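Local coordinates for protein geranylgeranyl pyrophosphate synthase (Corynebacterium glutamicum, PDB 3Q2Q) that probably builds long-chain isoprenoid diphosphates by head-to-tail condensation of isopentenyl diphosphate with an allylic diphosphate primer, using divalent metal ions, at residues A[111-116]-A[140-145]; A[281-286]-A[302-307]. All coordinates share one frame; numbering follows the deposited sequence.

Contact 1 (A[111-116]-A[140-145]); sequences TLYHDD and ILAGDI. With CA (calcium ion), chain C; DMA (dimethylallyl diphosphate), chain B.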
loop_
_atom_site.group_PDB
_atom_site.type_symbol
_atom_site.label_atom_id
_atom_site.label_comp_id
_atom_site.label_asym_id
_atom_site.label_seq_id
_atom_site.Cartn_x
_atom_site.Cartn_y
_atom_site.Cartn_z
ATOM N N THR A 111 3.921 1.484 7.022
ATOM C CA THR A 111 3.614 2.918 7.140
ATOM C C THR A 111 4.850 3.768 7.401
ATOM O O THR A 111 4.985 4.863 6.857
ATOM C CB THR A 111 2.546 3.202 8.230
ATOM O OG1 THR A 111 3.062 2.882 9.531
ATOM C CG2 THR A 111 1.302 2.414 7.961
ATOM N N LEU A 112 5.762 3.260 8.217
ATOM C CA LEU A 112 7.058 3.905 8.368
ATOM C C LEU A 112 7.767 4.057 7.029
ATOM O O LEU A 112 8.354 5.097 6.752
ATOM C CB LEU A 112 7.969 3.126 9.336
ATOM C CG LEU A 112 7.684 3.284 10.830
ATOM C CD1 LEU A 112 8.672 2.440 11.640
ATOM C CD2 LEU A 112 7.739 4.744 11.277
ATOM N N TYR A 113 7.740 3.018 6.203
ATOM C CA TYR A 113 8.413 3.092 4.914
ATOM C C TYR A 113 7.798 4.189 4.065
ATOM O O TYR A 113 8.511 4.992 3.444
ATOM C CB TYR A 113 8.321 1.762 4.177
ATOM C CG TYR A 113 9.363 0.765 4.580
ATOM C CD1 TYR A 113 10.715 1.067 4.471
ATOM C CD2 TYR A 113 9.004 -0.495 5.040
ATOM C CE1 TYR A 113 11.680 0.148 4.829
ATOM C CE2 TYR A 113 9.958 -1.422 5.406
ATOM C CZ TYR A 113 11.297 -1.096 5.297
ATOM O OH TYR A 113 12.260 -2.014 5.654
ATOM N N HIS A 114 6.468 4.232 4.033
ATOM C CA HIS A 114 5.791 5.269 3.267
ATOM C C HIS A 114 5.936 6.649 3.926
ATOM O O HIS A 114 6.128 7.650 3.246
ATOM C CB HIS A 114 4.332 4.880 3.008
ATOM C CG HIS A 114 4.194 3.764 2.021
ATOM N ND1 HIS A 114 2.973 3.319 1.559
ATOM C CD2 HIS A 114 5.131 3.026 1.374
ATOM C CE1 HIS A 114 3.160 2.336 0.695
ATOM N NE2 HIS A 114 4.459 2.137 0.564
ATOM N N ASP A 115 5.865 6.702 5.246
ATOM C CA ASP A 115 6.092 7.956 5.948
ATOM C C ASP A 115 7.499 8.511 5.708
ATOM O O ASP A 115 7.667 9.714 5.536
ATOM C CB ASP A 115 5.867 7.795 7.444
ATOM C CG ASP A 115 6.166 9.064 8.203
ATOM O OD1 ASP A 115 5.258 9.911 8.306
ATOM O OD2 ASP A 115 7.315 9.217 8.679
ATOM N N ASP A 116 8.503 7.637 5.711
ATOM C CA ASP A 116 9.889 8.066 5.512
ATOM C C ASP A 116 10.096 8.708 4.147
ATOM O O ASP A 116 10.769 9.731 4.036
ATOM C CB ASP A 116 10.871 6.907 5.707
ATOM C CG ASP A 116 10.996 6.482 7.164
ATOM O OD1 ASP A 116 10.397 7.148 8.041
ATOM O OD2 ASP A 116 11.692 5.477 7.435
ATOM N N ILE A 140 8.830 2.786 -1.284
ATOM C CA ILE A 140 7.403 2.691 -1.584
ATOM C C ILE A 140 7.026 1.223 -1.822
ATOM O O ILE A 140 6.029 0.716 -1.283
ATOM C CB ILE A 140 7.068 3.494 -2.829
ATOM C CG1 ILE A 140 7.176 4.988 -2.516
ATOM C CG2 ILE A 140 5.636 3.179 -3.310
ATOM C CD1 ILE A 140 7.069 5.867 -3.793
ATOM N N LEU A 141 7.839 0.543 -2.628
ATOM C CA LEU A 141 7.603 -0.855 -2.956
ATOM C C LEU A 141 7.837 -1.779 -1.768
ATOM O O LEU A 141 7.168 -2.811 -1.641
ATOM C CB LEU A 141 8.453 -1.295 -4.140
ATOM C CG LEU A 141 8.088 -0.479 -5.397
ATOM C CD1 LEU A 141 9.036 -0.833 -6.533
ATOM C CD2 LEU A 141 6.616 -0.685 -5.791
ATOM N N ALA A 142 8.798 -1.435 -0.917
ATOM C CA ALA A 142 8.995 -2.215 0.304
ATOM C C ALA A 142 7.736 -2.133 1.184
ATOM O O ALA A 142 7.257 -3.146 1.715
ATOM C CB ALA A 142 10.213 -1.731 1.062
ATOM N N GLY A 143 7.170 -0.937 1.315
ATOM C CA GLY A 143 5.953 -0.785 2.124
ATOM C C GLY A 143 4.825 -1.596 1.515
ATOM O O GLY A 143 4.066 -2.274 2.224
ATOM N N ASP A 144 4.731 -1.556 0.191
ATOM C CA ASP A 144 3.685 -2.308 -0.522
ATOM C C ASP A 144 3.823 -3.841 -0.394
ATOM O O ASP A 144 2.826 -4.549 -0.214
ATOM C CB ASP A 144 3.680 -1.918 -2.000
ATOM C CG ASP A 144 3.112 -0.510 -2.246
ATOM O OD1 ASP A 144 2.694 0.172 -1.279
ATOM O OD2 ASP A 144 3.074 -0.089 -3.429
ATOM N N ILE A 145 5.045 -4.372 -0.482
ATOM C CA ILE A 145 5.185 -5.814 -0.397
ATOM C C ILE A 145 4.841 -6.223 1.029
ATOM O O ILE A 145 4.249 -7.298 1.250
ATOM C CB ILE A 145 6.596 -6.351 -0.814
ATOM C CG1 ILE A 145 6.542 -7.865 -1.036
ATOM C CG2 ILE A 145 7.665 -6.054 0.262
ATOM C CD1 ILE A 145 5.679 -8.304 -2.234
HETATM CA CA CA C . 7.140 11.415 9.605
HETATM C C1 DMA B . 5.936 7.892 11.684
HETATM O O1 DMA B . 5.176 9.060 11.991
HETATM C C2 DMA B . 5.144 7.024 10.738
HETATM C C3 DMA B . 3.849 6.775 10.975
HETATM C C4 DMA B . 3.073 5.916 10.028
HETATM C C5 DMA B . 3.175 7.368 12.189
HETATM P PA DMA B . 5.883 10.337 12.672
HETATM O O1A DMA B . 6.089 11.389 11.609
HETATM O O2A DMA B . 5.156 10.671 13.957
HETATM O O3A DMA B . 7.335 9.762 13.047
HETATM P PB DMA B . 8.620 10.695 12.802
HETATM O O1B DMA B . 9.751 9.861 13.352
HETATM O O2B DMA B . 8.292 11.935 13.598
HETATM O O3B DMA B . 8.652 10.905 11.302
HETATM O O HOH W 1 5.351 12.563 9.112
HETATM O O HOH W 2 7.506 13.648 11.188
#

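Contact 2 (A[281-286]-A[302-307]); sequences AELRDI and ELLSQS. With CA (calcium ion), chain G.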
loop_
_atom_site.group_PDB
_atom_site.type_symbol
_atom_site.label_atom_id
_atom_site.label_comp_id
_atom_site.label_asym_id
_atom_site.label_seq_id
_atom_site.Cartn_x
_atom_site.Cartn_y
_atom_site.Cartn_z
ATOM N N ALA A 281 1.127 36.602 23.301
ATOM C CA ALA A 281 1.232 37.603 22.228
ATOM C C ALA A 281 2.581 37.567 21.535
ATOM O O ALA A 281 2.674 37.662 20.295
ATOM C CB ALA A 281 0.901 39.037 22.744
ATOM N N GLU A 282 3.643 37.438 22.320
ATOM C CA GLU A 282 4.959 37.396 21.725
ATOM C C GLU A 282 5.182 36.107 20.918
ATOM O O GLU A 282 5.888 36.123 19.901
ATOM C CB GLU A 282 6.070 37.567 22.769
ATOM C CG GLU A 282 7.426 37.830 22.108
ATOM C CD GLU A 282 8.544 38.060 23.103
ATOM O OE1 GLU A 282 8.256 38.154 24.320
ATOM O OE2 GLU A 282 9.713 38.145 22.666
ATOM N N LEU A 283 4.594 34.996 21.369
ATOM C CA LEU A 283 4.718 33.724 20.642
ATOM C C LEU A 283 3.987 33.766 19.299
ATOM O O LEU A 283 4.465 33.222 18.301
ATOM C CB LEU A 283 4.217 32.533 21.478
ATOM C CG LEU A 283 5.140 32.067 22.605
ATOM C CD1 LEU A 283 4.364 31.207 23.636
ATOM C CD2 LEU A 283 6.377 31.310 22.076
ATOM N N ARG A 284 2.827 34.404 19.284
ATOM C CA ARG A 284 2.070 34.572 18.048
ATOM C C ARG A 284 2.862 35.395 17.031
ATOM O O ARG A 284 2.893 35.073 15.845
ATOM C CB ARG A 284 0.712 35.210 18.335
ATOM C CG ARG A 284 -0.284 34.240 18.986
ATOM C CD ARG A 284 -1.706 34.804 19.045
ATOM N NE ARG A 284 -1.819 35.955 19.946
ATOM C CZ ARG A 284 -2.003 35.869 21.261
ATOM N NH1 ARG A 284 -2.105 36.970 21.987
ATOM N NH2 ARG A 284 -2.088 34.685 21.855
ATOM N N ASP A 285 3.530 36.442 17.502
ATOM C CA ASP A 285 4.301 37.316 16.616
ATOM C C ASP A 285 5.597 36.694 16.089
ATOM O O ASP A 285 6.054 37.037 14.997
ATOM C CB ASP A 285 4.587 38.655 17.299
ATOM C CG ASP A 285 3.345 39.513 17.435
ATOM O OD1 ASP A 285 2.455 39.426 16.558
ATOM O OD2 ASP A 285 3.253 40.269 18.422
ATOM N N ILE A 286 6.197 35.791 16.861
ATOM C CA ILE A 286 7.397 35.094 16.405
ATOM C C ILE A 286 7.124 33.851 15.557
ATOM O O ILE A 286 7.851 33.585 14.598
ATOM C CB ILE A 286 8.285 34.642 17.572
ATOM C CG1 ILE A 286 8.710 35.826 18.434
ATOM C CG2 ILE A 286 9.512 33.888 17.038
ATOM C CD1 ILE A 286 9.455 35.404 19.701
ATOM N N GLU A 302 12.322 29.328 25.853
ATOM C CA GLU A 302 12.138 30.024 27.116
ATOM C C GLU A 302 10.739 30.610 27.256
ATOM O O GLU A 302 10.124 30.446 28.266
ATOM C CB GLU A 302 13.210 31.091 27.353
ATOM C CG GLU A 302 13.054 31.923 28.626
ATOM C CD GLU A 302 13.209 31.133 29.930
ATOM O OE1 GLU A 302 14.062 30.230 29.955
ATOM O OE2 GLU A 302 12.489 31.415 30.919
ATOM N N LEU A 303 10.223 31.253 26.228
ATOM C CA LEU A 303 8.860 31.770 26.297
ATOM C C LEU A 303 7.894 30.643 26.680
ATOM O O LEU A 303 7.061 30.802 27.568
ATOM C CB LEU A 303 8.451 32.393 24.963
ATOM C CG LEU A 303 9.108 33.754 24.693
ATOM C CD1 LEU A 303 8.829 34.216 23.276
ATOM C CD2 LEU A 303 8.602 34.783 25.684
ATOM N N LEU A 304 8.027 29.502 26.015
ATOM C CA LEU A 304 7.132 28.369 26.287
ATOM C C LEU A 304 7.214 27.955 27.759
ATOM O O LEU A 304 6.194 27.628 28.376
ATOM C CB LEU A 304 7.468 27.198 25.351
ATOM C CG LEU A 304 7.044 27.430 23.895
ATOM C CD1 LEU A 304 7.729 26.405 22.984
ATOM C CD2 LEU A 304 5.509 27.350 23.745
ATOM N N SER A 305 8.421 28.011 28.339
ATOM C CA SER A 305 8.592 27.654 29.748
ATOM C C SER A 305 7.929 28.688 30.661
ATOM O O SER A 305 7.605 28.387 31.807
ATOM C CB SER A 305 10.073 27.477 30.122
ATOM O OG SER A 305 10.698 28.737 30.302
ATOM N N GLN A 306 7.703 29.891 30.140
ATOM C CA GLN A 306 7.062 30.944 30.915
ATOM C C GLN A 306 5.540 30.910 30.713
ATOM O O GLN A 306 4.811 31.594 31.414
ATOM C CB GLN A 306 7.617 32.328 30.517
ATOM C CG GLN A 306 9.070 32.525 30.903
ATOM C CD GLN A 306 9.735 33.703 30.208
ATOM O OE1 GLN A 306 9.119 34.406 29.412
ATOM N NE2 GLN A 306 11.004 33.921 30.515
ATOM N N SER A 307 5.080 30.121 29.743
ATOM C CA SER A 307 3.658 30.077 29.384
ATOM C C SER A 307 2.919 29.023 30.196
ATOM O O SER A 307 3.501 28.367 31.038
ATOM C CB SER A 307 3.498 29.730 27.899
ATOM O OG SER A 307 3.700 28.329 27.701
HETATM CA CA CA G . 12.324 29.184 32.134
HETATM O O HOH W 3 13.229 27.596 30.796
HETATM O O HOH W 4 10.400 29.956 33.351
#

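Contact 1 (A[111-116]-A[140-145])
His-114 reaches across to the neighbouring helix and donates from NE2 to the backbone oxygen of Ile-140. The distance from His-114 NE2 to Ile-140 O is 2.8 Å with an N-H...O angle of 159°; Ile-140 O lies near the plane of the imidazole ring, and NE2 approaches it in the carbonyl plane, on a lone pair. That oxygen also takes the helical N-H of Asp-144, so two donors share it. A carboxylate comes to the ring edge as well: Asp-144 OD1 is 3.0 Å from His-114 CE1, with ring and carboxylate planes 78° apart, and its approach to NE2 is too badly angled for a hydrogen bond. Gly-143 leaves room for the ring, its CA 3.6 Å from His-114 NE2. From the preceding residue, the Tyr-113 ring turns one face to Ala-142 CB, which sits 4.2 Å from the ring centroid and almost on its normal, a CH-pi contact.

The axes of 111-116 and 140-145 approach to 8.0 Å and run antiparallel at 160°, a close spacing consistent with Gly-143 and Ala-142 at the interface. Both belong to the all-helical prenyl synthase fold, and helix 95-119 carries the aspartate-rich DDxxD motif. On its other side Asp-115, with CG anti to the backbone N, turns its carboxylate to a calcium ion, OD2 at 2.4 Å and OD1 at 2.7 Å from the metal. The diphosphate of dimethylallyl diphosphate supplies O1A and O3B, two waters join in, and Asp-119 also binds this ion. Leu-112 CD2 packs 3.5 Å from C2 of the allylic chain.

Further out, His-114 ND1 bonds to Asp-144 OD2 of the second subunit, and the reciprocal bond joins Asp-144 to His-114 of that subunit. Bonds at both ring nitrogens thus fix the imidazole's rotation. It also meets His-114 of the second subunit, the rings roughly perpendicular.

Contact 2 (A[281-286]-A[302-307])
Leu-303 lies against three residues of the facing helix, and its side chain can be traced outward from the backbone. Leu-303 CB meets Leu-283 CD2 at 3.7 Å, the two leucines sliding past each other in opposite directions. With CG anti to the carbonyl carbon (chi1 -74°), the branch is carried towards Glu-282 and Ile-286. Leu-303 CD1 meets Ile-286 CD1 tip to tip at 3.8 Å and lies 3.9 Å from Glu-282 CD. Leu-303 CD2 touches the same carboxylate, 3.7 Å from Glu-282 OE1; the glutamate crosses the leucine at about a right angle, and its OE2 is hydrogen-bonded to His-299. Beside this group, Leu-283 CD1 meets Leu-304 CD2 at 4.0 Å, and helix 267-272 packs on Leu-283 and Leu-304 through Ala-272.

Away from the apolar interface, Glu-302 OE2 and Ser-305 OG bind a calcium ion, each at 2.5 Å, with two waters. Ser-305 OG also donates to the backbone oxygen of Glu-302, and Gln-306 NE2 gives Glu-302 OE2 a bent bond, tilted from the amide plane, so these two ligands are each tied by a bond within the same segment. The axes of 281-286 and 302-306 come within 10.5 Å, at 149°, a spacing filled by side chains: an antiparallel helical hairpin, built from helices 278-286 and 294-306, with a calcium site on its outer side.

Overall arrangement
From the N terminus, the chain passes along helix 95-119, leaves it and returns through helix 133-157, where contact 1 closes a loop of 23 intervening residues. It then runs through the long helices from 159-181 to 219-246 and the short helices 258-262 and 267-272 before contact 2 opens. That contact closes a shorter loop of 15 residues between helices 278-286 and 294-306. The two loops follow in series, neither nested nor crossed. The centres of contact 1 and contact 2 lie about 38 Å apart, and the nearest atoms of contact 1 and contact 2 about 22 Å. Contact 1 joins helix 95-119, which carries calcium ligands, to helix 133-157, both lying at the subunit interface, whereas contact 2 ties together a peripheral hairpin.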